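Local atomic coordinates of ribose-phosphate pyrophosphokinase (Mycobacterium smegmatis, PDB entry 5MP7), a protein that probably makes 5-phospho-alpha-D-ribose 1-diphosphate by transferring the pyrophosphoryl group of ATP to the 1-hydroxyl of ribose 5-phosphate, with magnesium as cofactor. Residues A[11-16]-A[34-39]; A[58-63]-A[90-95]; A[129-134]-A[147-152]. One frame throughout, in Å; residues are numbered along the deposited sequence.

Contact 1. Residues A[11-16]-A[34-39]; sequences NLMLFA and AVTAQT
Met13 meets Thr36 where residues 34-39 run at an angle past strand 12-16, an outermost strand of the five-stranded parallel sheet in the phosphoribosyltransferase-like N-terminal domain. Helix 21-31 links the two segments, and from Thr36 the chain moves on into the antiparallel pair of strands 38-42 and 48-52. The Met13 chain runs at about a right angle to the Thr36 side chain and bends at its thioether, which brings methyl CE to 3.4 Å from Thr36 OG1 and close to Thr36 CG2 as well.

Leu14 supplies the main polar link, its carbonyl oxygen being gripped twice by one residue. Thr36 N donates to Leu14 O over 2.9 Å in a nearly straight bond (171° at the hydrogen). The hydroxyl adds a second bond, Thr36 OG1 to Leu14 O at 3.1 Å, from a position 53° out of the carbonyl plane. With OG1 anti to the carbonyl carbon of Thr36 (chi1 -58°), the hydroxyl sits beside its own backbone N, which lets both donors converge on one acceptor. The Leu14 side chain packs its CD2 against Val35 CG2 at 4.2 Å, and Ala28 of helix 21-31 touches both residues.

The ring of Phe15 crosses the Thr36 side chain obliquely: CE2 lies 3.6 Å from Thr36 CG2, while Thr36 OG1 stands over one ring face, toward the rim. Phe52 meets this ring edge-to-face, and Met81 and Leu85 of helix 71-87 also pack on it.

At Ala16 the contact is part apolar, CB lying 4.1 Å from Val35 CG1, and part water-mediated. One water accepts a hydrogen bond from Ala16 N at 3.0 Å and donates another to Thr36 O at 2.9 Å.

Contact 2. Residues A[58-63]-A[90-95]; sequences GCDAFV and AKRITA
Asp60 and Arg92 lie side by side, pointing the same way, on neighbouring parallel strands, the two arms of the beta-alpha-beta unit made by strand 60-64, helix 71-87 and strand 92-97. The strand axes are 17° apart.

Backbone bonds form the parallel ladder: Ala61 N to Arg92 O at 2.9 Å, Thr94 N to Ala61 O at 2.9 Å and Val63 N to Thr94 O at 3.0 Å, all nearly straight. At its start Cys59 O accepts a weak bond from Arg92 N and a bent one from Lys91 N at 3.0 Å.

In the salt bridge, Asp60 CG stands beside its own backbone N, anti to the carbonyl carbon (chi1 -70°), and Arg92 NH1 reaches the syn side of Asp60 OD2 at 3.0 Å; the oxygen lies close to the guanidinium plane, although the two flat groups are turned 53° against each other.

Phe62 likewise lies alongside Thr94, with CD2 3.7 Å from Thr94 CB. A water joins Thr94 OG1 to Ala61 O and stands over one face of the ring. On the other side of the sheet Val63 packs loosely against Ile93.

The chemistry thus divides by face: the Ala61, Val63 and Ile93 side is apolar under helix 71-87, whereas the Asp60 and Phe62 side, under helix 302-314, adds an ion pair that probably favours the ionised form of the buried Asp60.

Contact 3. Residues A[129-134]-A[147-152]; sequences ADRIVS and DGPVDH
Pro149 and Asp151, the residues most covered here, receive the side chain of Arg131 from the neighbouring strand. Pro149 works by both ring and backbone: its CD rests 3.5 Å from Asp130 O, its CB lies 4.0 Å from Arg131 NE, and its carbonyl oxygen accepts Ile132 N at 3.3 Å. The Arg131 chain crosses the proline at about a right angle. Arg131 CG, anti to the backbone N (chi1 179°), lies 3.6 Å from Pro149 O; the chain then bends at chi3.

Arg131 NE comes only to 4.1 Å from Asp151 OD2, beyond salt-bridge range, yet that oxygen lies at the guanidinium edge, near its plane, and the two planes are 23° apart. Attraction between the opposite charges probably still contributes. The firmer polar partner of the arginine is Thr94 OG1, bonded to NH1, and Val312 of helix 302-314 touches both Arg131 and Asp151.

Strands 131-135 and 150-153 run parallel, the latter being outermost within this chain in the five-stranded sheet, and the connection between them contains no helix. Asp151 spans the ladder with its backbone: N donates to Ile132 O at 3.0 Å and O accepts from Ser134 N at 3.1 Å. Its CB also packs against Val133 CG2. On the reverse face Ile132 CB approaches Val150 CG2 at 4.4 Å, while the hydroxyl of Ser134 bonds to Leu97 O.

Overall arrangement
All three contacts reach one parallel sheet: contacts 2 and 3 each join neighbouring strands of it, whereas contact 1 sets residues 34-39 against its outermost strand 12-16. Contacts 1 and 2, centres 10 Å apart, join through strands 12-16 and 60-64, where Phe15 N and Phe62 O, at 2.9 Å, probably hydrogen-bond. Contacts 2 and 3, centres 12 Å apart, meet through strands 92-97 and 131-135, as at Ala95 O and Val133 N, again 2.9 Å apart. Contacts 1 and 3 do not touch: their nearest atoms are about 10 Å apart. The first two lie away from the predicted sites, but in contact 3 the His152 side chain is about 8 Å from that of His138, a predicted magnesium ligand.

Contact 1. Residues A[11-16]-A[34-39]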
loop_
_atom_site.group_PDB
_atom_site.type_symbol
_atom_site.label_atom_id
_atom_site.label_comp_id
_atom_site.label_asym_id
_atom_site.label_seq_id
_atom_site.Cartn_x
_atom_site.Cartn_y
_atom_site.Cartn_z
ATOM N N ASN A 11 -48.872 33.236 40.443
ATOM C CA ASN A 11 -47.598 32.706 40.864
ATOM C C ASN A 11 -46.468 33.340 40.024
ATOM O O ASN A 11 -46.421 33.195 38.804
ATOM C CB ASN A 11 -47.658 31.189 40.712
ATOM C CG ASN A 11 -46.317 30.512 40.910
ATOM O OD1 ASN A 11 -45.592 30.791 41.876
ATOM N ND2 ASN A 11 -45.984 29.588 40.006
ATOM N N LEU A 12 -45.557 34.032 40.690
ATOM C CA LEU A 12 -44.472 34.738 40.013
ATOM C C LEU A 12 -43.309 33.790 39.798
ATOM O O LEU A 12 -42.799 33.219 40.744
ATOM C CB LEU A 12 -44.027 35.943 40.854
ATOM C CG LEU A 12 -43.265 37.079 40.157
ATOM C CD1 LEU A 12 -43.057 38.260 41.080
ATOM C CD2 LEU A 12 -41.895 36.644 39.671
ATOM N N MET A 13 -42.873 33.644 38.565
ATOM C CA MET A 13 -41.691 32.858 38.269
ATOM C C MET A 13 -40.717 33.626 37.413
ATOM O O MET A 13 -41.051 34.219 36.411
ATOM C CB MET A 13 -42.048 31.556 37.585
ATOM C CG MET A 13 -42.552 30.543 38.568
ATOM S SD MET A 13 -43.054 29.013 37.753
ATOM C CE MET A 13 -41.517 28.090 37.811
ATOM N N LEU A 14 -39.475 33.547 37.812
ATOM C CA LEU A 14 -38.414 34.283 37.211
ATOM C C LEU A 14 -37.512 33.271 36.505
ATOM O O LEU A 14 -37.034 32.324 37.094
ATOM C CB LEU A 14 -37.717 35.075 38.317
ATOM C CG LEU A 14 -36.468 35.857 37.900
ATOM C CD1 LEU A 14 -36.758 37.052 36.967
ATOM C CD2 LEU A 14 -35.792 36.328 39.173
ATOM N N PHE A 15 -37.261 33.509 35.236
ATOM C CA PHE A 15 -36.389 32.687 34.418
ATOM C C PHE A 15 -35.235 33.567 33.936
ATOM O O PHE A 15 -35.414 34.755 33.711
ATOM C CB PHE A 15 -37.154 32.191 33.216
ATOM C CG PHE A 15 -38.360 31.411 33.581
ATOM C CD1 PHE A 15 -39.560 32.034 33.872
ATOM C CD2 PHE A 15 -38.282 30.031 33.665
ATOM C CE1 PHE A 15 -40.654 31.271 34.253
ATOM C CE2 PHE A 15 -39.360 29.272 34.036
ATOM C CZ PHE A 15 -40.538 29.877 34.351
ATOM N N ALA A 16 -34.066 32.988 33.754
ATOM C CA ALA A 16 -32.912 33.752 33.343
ATOM C C ALA A 16 -32.088 32.967 32.367
ATOM O O ALA A 16 -31.898 31.769 32.520
ATOM C CB ALA A 16 -32.071 34.124 34.538
ATOM N N ALA A 34 -36.460 32.702 44.042
ATOM C CA ALA A 34 -35.360 31.978 43.401
ATOM C C ALA A 34 -35.589 31.941 41.890
ATOM O O ALA A 34 -36.730 31.927 41.425
ATOM C CB ALA A 34 -35.249 30.566 43.948
ATOM N N VAL A 35 -34.491 31.940 41.138
ATOM C CA VAL A 35 -34.530 31.734 39.700
ATOM C C VAL A 35 -34.948 30.292 39.467
ATOM O O VAL A 35 -34.492 29.407 40.153
ATOM C CB VAL A 35 -33.165 31.980 39.053
ATOM C CG1 VAL A 35 -33.197 31.644 37.559
ATOM C CG2 VAL A 35 -32.764 33.434 39.230
ATOM N N THR A 36 -35.837 30.079 38.517
ATOM C CA THR A 36 -36.372 28.771 38.218
ATOM C C THR A 36 -35.298 27.892 37.592
ATOM O O THR A 36 -34.556 28.318 36.727
ATOM C CB THR A 36 -37.553 28.892 37.246
ATOM O OG1 THR A 36 -38.555 29.726 37.842
ATOM C CG2 THR A 36 -38.162 27.574 36.970
ATOM N N ALA A 37 -35.229 26.661 38.074
ATOM C CA ALA A 37 -34.193 25.713 37.698
ATOM C C ALA A 37 -34.384 25.310 36.259
ATOM O O ALA A 37 -35.511 25.075 35.818
ATOM C CB ALA A 37 -34.267 24.467 38.592
ATOM N N GLN A 38 -33.295 25.257 35.523
ATOM C CA GLN A 38 -33.354 24.818 34.166
ATOM C C GLN A 38 -32.030 24.294 33.698
ATOM O O GLN A 38 -31.005 24.725 34.154
ATOM C CB GLN A 38 -33.802 25.990 33.285
ATOM C CG GLN A 38 -32.833 27.173 33.323
ATOM C CD GLN A 38 -32.972 28.162 32.220
ATOM O OE1 GLN A 38 -34.045 28.346 31.711
ATOM N NE2 GLN A 38 -31.870 28.841 31.863
ATOM N N THR A 39 -32.072 23.429 32.711
ATOM C CA THR A 39 -30.889 23.000 31.993
ATOM C C THR A 39 -30.766 23.872 30.734
ATOM O O THR A 39 -31.699 23.953 29.944
ATOM C CB THR A 39 -31.055 21.548 31.573
ATOM O OG1 THR A 39 -31.502 20.789 32.697
ATOM C CG2 THR A 39 -29.758 20.987 31.022
HETATM O O HOH W 1 -33.992 30.139 34.606
#

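Contact 2. Residues A[58-63]-A[90-95]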
loop_
_atom_site.group_PDB
_atom_site.type_symbol
_atom_site.label_atom_id
_atom_site.label_comp_id
_atom_site.label_asym_id
_atom_site.label_seq_id
_atom_site.Cartn_x
_atom_site.Cartn_y
_atom_site.Cartn_z
ATOM N N GLY A 58 -49.358 27.737 34.497
ATOM C CA GLY A 58 -50.137 28.757 35.193
ATOM C C GLY A 58 -49.419 29.950 35.779
ATOM O O GLY A 58 -50.065 30.825 36.363
ATOM N N CYS A 59 -48.110 30.052 35.553
ATOM C CA CYS A 59 -47.304 31.101 36.145
ATOM C C CYS A 59 -47.332 32.436 35.369
ATOM O O CYS A 59 -47.661 32.503 34.196
ATOM C CB CYS A 59 -45.858 30.631 36.283
ATOM S SG CYS A 59 -44.892 30.616 34.728
ATOM N N ASP A 60 -46.998 33.490 36.085
ATOM C CA ASP A 60 -46.676 34.774 35.499
ATOM C C ASP A 60 -45.152 34.765 35.370
ATOM O O ASP A 60 -44.452 34.820 36.364
ATOM C CB ASP A 60 -47.152 35.903 36.407
ATOM C CG ASP A 60 -48.674 36.015 36.454
ATOM O OD1 ASP A 60 -49.395 35.004 36.671
ATOM O OD2 ASP A 60 -49.176 37.139 36.294
ATOM N N ALA A 61 -44.660 34.629 34.146
ATOM C CA ALA A 61 -43.263 34.381 33.895
ATOM C C ALA A 61 -42.583 35.649 33.471
ATOM O O ALA A 61 -43.144 36.423 32.691
ATOM C CB ALA A 61 -43.093 33.342 32.821
ATOM N N PHE A 62 -41.384 35.864 34.008
ATOM C CA PHE A 62 -40.522 36.975 33.621
ATOM C C PHE A 62 -39.204 36.384 33.137
ATOM O O PHE A 62 -38.510 35.690 33.881
ATOM C CB PHE A 62 -40.339 37.899 34.801
ATOM C CG PHE A 62 -41.597 38.563 35.208
ATOM C CD1 PHE A 62 -42.521 37.904 36.008
ATOM C CD2 PHE A 62 -41.910 39.827 34.749
ATOM C CE1 PHE A 62 -43.741 38.512 36.351
ATOM C CE2 PHE A 62 -43.118 40.441 35.103
ATOM C CZ PHE A 62 -44.019 39.791 35.928
ATOM N N VAL A 63 -38.892 36.592 31.873
ATOM C CA VAL A 63 -37.749 35.927 31.254
ATOM C C VAL A 63 -36.687 36.970 31.045
ATOM O O VAL A 63 -36.813 37.777 30.179
ATOM C CB VAL A 63 -38.117 35.329 29.905
ATOM C CG1 VAL A 63 -36.954 34.539 29.350
ATOM C CG2 VAL A 63 -39.327 34.453 30.083
ATOM N N ALA A 90 -47.764 28.564 30.478
ATOM C CA ALA A 90 -47.609 29.788 31.261
ATOM C C ALA A 90 -48.769 30.748 30.941
ATOM O O ALA A 90 -49.243 30.834 29.823
ATOM C CB ALA A 90 -46.298 30.450 30.952
ATOM N N LYS A 91 -49.276 31.398 31.961
ATOM C CA LYS A 91 -50.449 32.254 31.825
ATOM C C LYS A 91 -50.092 33.572 31.128
ATOM O O LYS A 91 -50.732 33.957 30.177
ATOM C CB LYS A 91 -51.059 32.487 33.219
ATOM C CG LYS A 91 -52.411 33.132 33.202
ATOM C CD LYS A 91 -53.006 33.135 34.585
ATOM C CE LYS A 91 -53.784 31.885 34.937
ATOM N NZ LYS A 91 -53.760 31.792 36.421
ATOM N N ARG A 92 -49.022 34.216 31.577
ATOM C CA ARG A 92 -48.548 35.499 31.055
ATOM C C ARG A 92 -47.023 35.438 30.935
ATOM O O ARG A 92 -46.360 34.970 31.856
ATOM C CB ARG A 92 -48.901 36.579 32.056
ATOM C CG ARG A 92 -50.273 37.170 31.896
ATOM C CD ARG A 92 -50.704 37.947 33.163
ATOM N NE ARG A 92 -52.130 37.704 33.386
ATOM C CZ ARG A 92 -52.705 37.072 34.421
ATOM N NH1 ARG A 92 -52.015 36.621 35.461
ATOM N NH2 ARG A 92 -54.041 36.919 34.427
ATOM N N ILE A 93 -46.471 35.936 29.831
ATOM C CA ILE A 93 -45.028 35.949 29.601
ATOM C C ILE A 93 -44.537 37.371 29.334
ATOM O O ILE A 93 -44.946 38.007 28.375
ATOM C CB ILE A 93 -44.649 35.064 28.409
ATOM C CG1 ILE A 93 -45.180 33.675 28.642
ATOM C CG2 ILE A 93 -43.125 34.999 28.244
ATOM C CD1 ILE A 93 -45.133 32.812 27.414
ATOM N N THR A 94 -43.654 37.866 30.181
ATOM C CA THR A 94 -43.020 39.143 29.961
ATOM C C THR A 94 -41.528 38.928 29.644
ATOM O O THR A 94 -40.843 38.287 30.390
ATOM C CB THR A 94 -43.144 40.023 31.215
ATOM O OG1 THR A 94 -44.530 40.182 31.578
ATOM C CG2 THR A 94 -42.523 41.368 30.976
ATOM N N ALA A 95 -41.053 39.445 28.529
ATOM C CA ALA A 95 -39.652 39.416 28.182
ATOM C C ALA A 95 -38.978 40.676 28.714
ATOM O O ALA A 95 -39.451 41.797 28.517
ATOM C CB ALA A 95 -39.479 39.359 26.686
HETATM O O HOH W 2 -45.842 38.111 33.025
#

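Contact 3. Residues A[129-134]-A[147-152]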
loop_
_atom_site.group_PDB
_atom_site.type_symbol
_atom_site.label_atom_id
_atom_site.label_comp_id
_atom_site.label_asym_id
_atom_site.label_seq_id
_atom_site.Cartn_x
_atom_site.Cartn_y
_atom_site.Cartn_z
ATOM N N ALA A 129 -44.419 36.182 23.635
ATOM C CA ALA A 129 -44.333 37.220 24.657
ATOM C C ALA A 129 -45.559 38.128 24.613
ATOM O O ALA A 129 -46.009 38.530 23.568
ATOM C CB ALA A 129 -43.072 38.042 24.484
ATOM N N ASP A 130 -46.056 38.471 25.784
ATOM C CA ASP A 130 -47.173 39.366 25.956
ATOM C C ASP A 130 -46.736 40.796 26.309
ATOM O O ASP A 130 -47.473 41.731 26.092
ATOM C CB ASP A 130 -48.089 38.781 27.033
ATOM C CG ASP A 130 -48.562 37.325 26.679
ATOM O OD1 ASP A 130 -49.195 37.175 25.571
ATOM O OD2 ASP A 130 -48.315 36.356 27.492
ATOM N N ARG A 131 -45.534 40.966 26.821
ATOM C CA ARG A 131 -45.051 42.251 27.273
ATOM C C ARG A 131 -43.533 42.295 27.092
ATOM O O ARG A 131 -42.881 41.264 27.112
ATOM C CB ARG A 131 -45.400 42.400 28.722
ATOM C CG ARG A 131 -44.933 43.696 29.346
ATOM C CD ARG A 131 -45.221 43.786 30.816
ATOM N NE ARG A 131 -46.651 44.002 31.035
ATOM C CZ ARG A 131 -47.573 43.057 31.186
ATOM N NH1 ARG A 131 -47.248 41.763 31.201
ATOM N NH2 ARG A 131 -48.848 43.423 31.381
ATOM N N ILE A 132 -42.993 43.480 26.848
ATOM C CA ILE A 132 -41.562 43.715 26.783
ATOM C C ILE A 132 -41.205 44.804 27.803
ATOM O O ILE A 132 -41.880 45.814 27.907
ATOM C CB ILE A 132 -41.142 44.162 25.397
ATOM C CG1 ILE A 132 -41.281 43.020 24.429
ATOM C CG2 ILE A 132 -39.699 44.615 25.387
ATOM C CD1 ILE A 132 -41.033 43.432 22.988
ATOM N N VAL A 133 -40.146 44.575 28.563
ATOM C CA VAL A 133 -39.605 45.552 29.499
ATOM C C VAL A 133 -38.160 45.816 29.078
ATOM O O VAL A 133 -37.367 44.878 28.899
ATOM C CB VAL A 133 -39.563 45.003 30.894
ATOM C CG1 VAL A 133 -38.834 45.945 31.819
ATOM C CG2 VAL A 133 -40.975 44.768 31.395
ATOM N N SER A 134 -37.813 47.089 28.924
ATOM C CA SER A 134 -36.468 47.467 28.518
ATOM C C SER A 134 -36.025 48.726 29.218
ATOM O O SER A 134 -36.839 49.458 29.790
ATOM C CB SER A 134 -36.460 47.629 27.013
ATOM O OG SER A 134 -35.166 47.436 26.486
ATOM N N ASP A 147 -46.818 45.018 19.487
ATOM C CA ASP A 147 -48.263 45.083 19.580
ATOM C C ASP A 147 -48.725 44.653 20.993
ATOM O O ASP A 147 -49.243 43.568 21.190
ATOM C CB ASP A 147 -48.903 44.210 18.501
ATOM C CG ASP A 147 -50.462 44.170 18.611
ATOM O OD1 ASP A 147 -51.108 45.245 18.825
ATOM O OD2 ASP A 147 -51.033 43.054 18.471
ATOM N N GLY A 148 -48.528 45.512 21.969
ATOM C CA GLY A 148 -48.786 45.139 23.340
ATOM C C GLY A 148 -48.051 46.068 24.279
ATOM O O GLY A 148 -47.347 46.954 23.831
ATOM N N PRO A 149 -48.229 45.882 25.596
ATOM C CA PRO A 149 -47.549 46.735 26.572
ATOM C C PRO A 149 -46.000 46.674 26.476
ATOM O O PRO A 149 -45.421 45.595 26.349
ATOM C CB PRO A 149 -48.020 46.181 27.931
ATOM C CG PRO A 149 -49.222 45.338 27.638
ATOM C CD PRO A 149 -49.068 44.845 26.236
ATOM N N VAL A 150 -45.362 47.833 26.518
ATOM C CA VAL A 150 -43.906 47.935 26.572
ATOM C C VAL A 150 -43.543 48.907 27.671
ATOM O O VAL A 150 -43.748 50.084 27.520
ATOM C CB VAL A 150 -43.310 48.483 25.269
ATOM C CG1 VAL A 150 -41.798 48.682 25.405
ATOM C CG2 VAL A 150 -43.619 47.545 24.130
ATOM N N ASP A 151 -43.013 48.415 28.773
ATOM C CA ASP A 151 -42.569 49.289 29.882
ATOM C C ASP A 151 -41.154 49.770 29.612
ATOM O O ASP A 151 -40.210 48.976 29.605
ATOM C CB ASP A 151 -42.715 48.564 31.233
ATOM C CG ASP A 151 -44.162 48.645 31.796
ATOM O OD1 ASP A 151 -44.536 49.723 32.303
ATOM O OD2 ASP A 151 -44.931 47.651 31.734
ATOM N N HIS A 152 -41.013 51.057 29.316
ATOM C CA HIS A 152 -39.726 51.642 28.943
ATOM C C HIS A 152 -39.156 52.343 30.151
ATOM O O HIS A 152 -39.513 53.463 30.441
ATOM C CB HIS A 152 -39.901 52.631 27.793
ATOM C CG HIS A 152 -38.645 53.353 27.386
ATOM N ND1 HIS A 152 -38.665 54.403 26.500
ATOM C CD2 HIS A 152 -37.347 53.197 27.746
ATOM C CE1 HIS A 152 -37.439 54.861 26.324
ATOM N NE2 HIS A 152 -36.621 54.154 27.076
#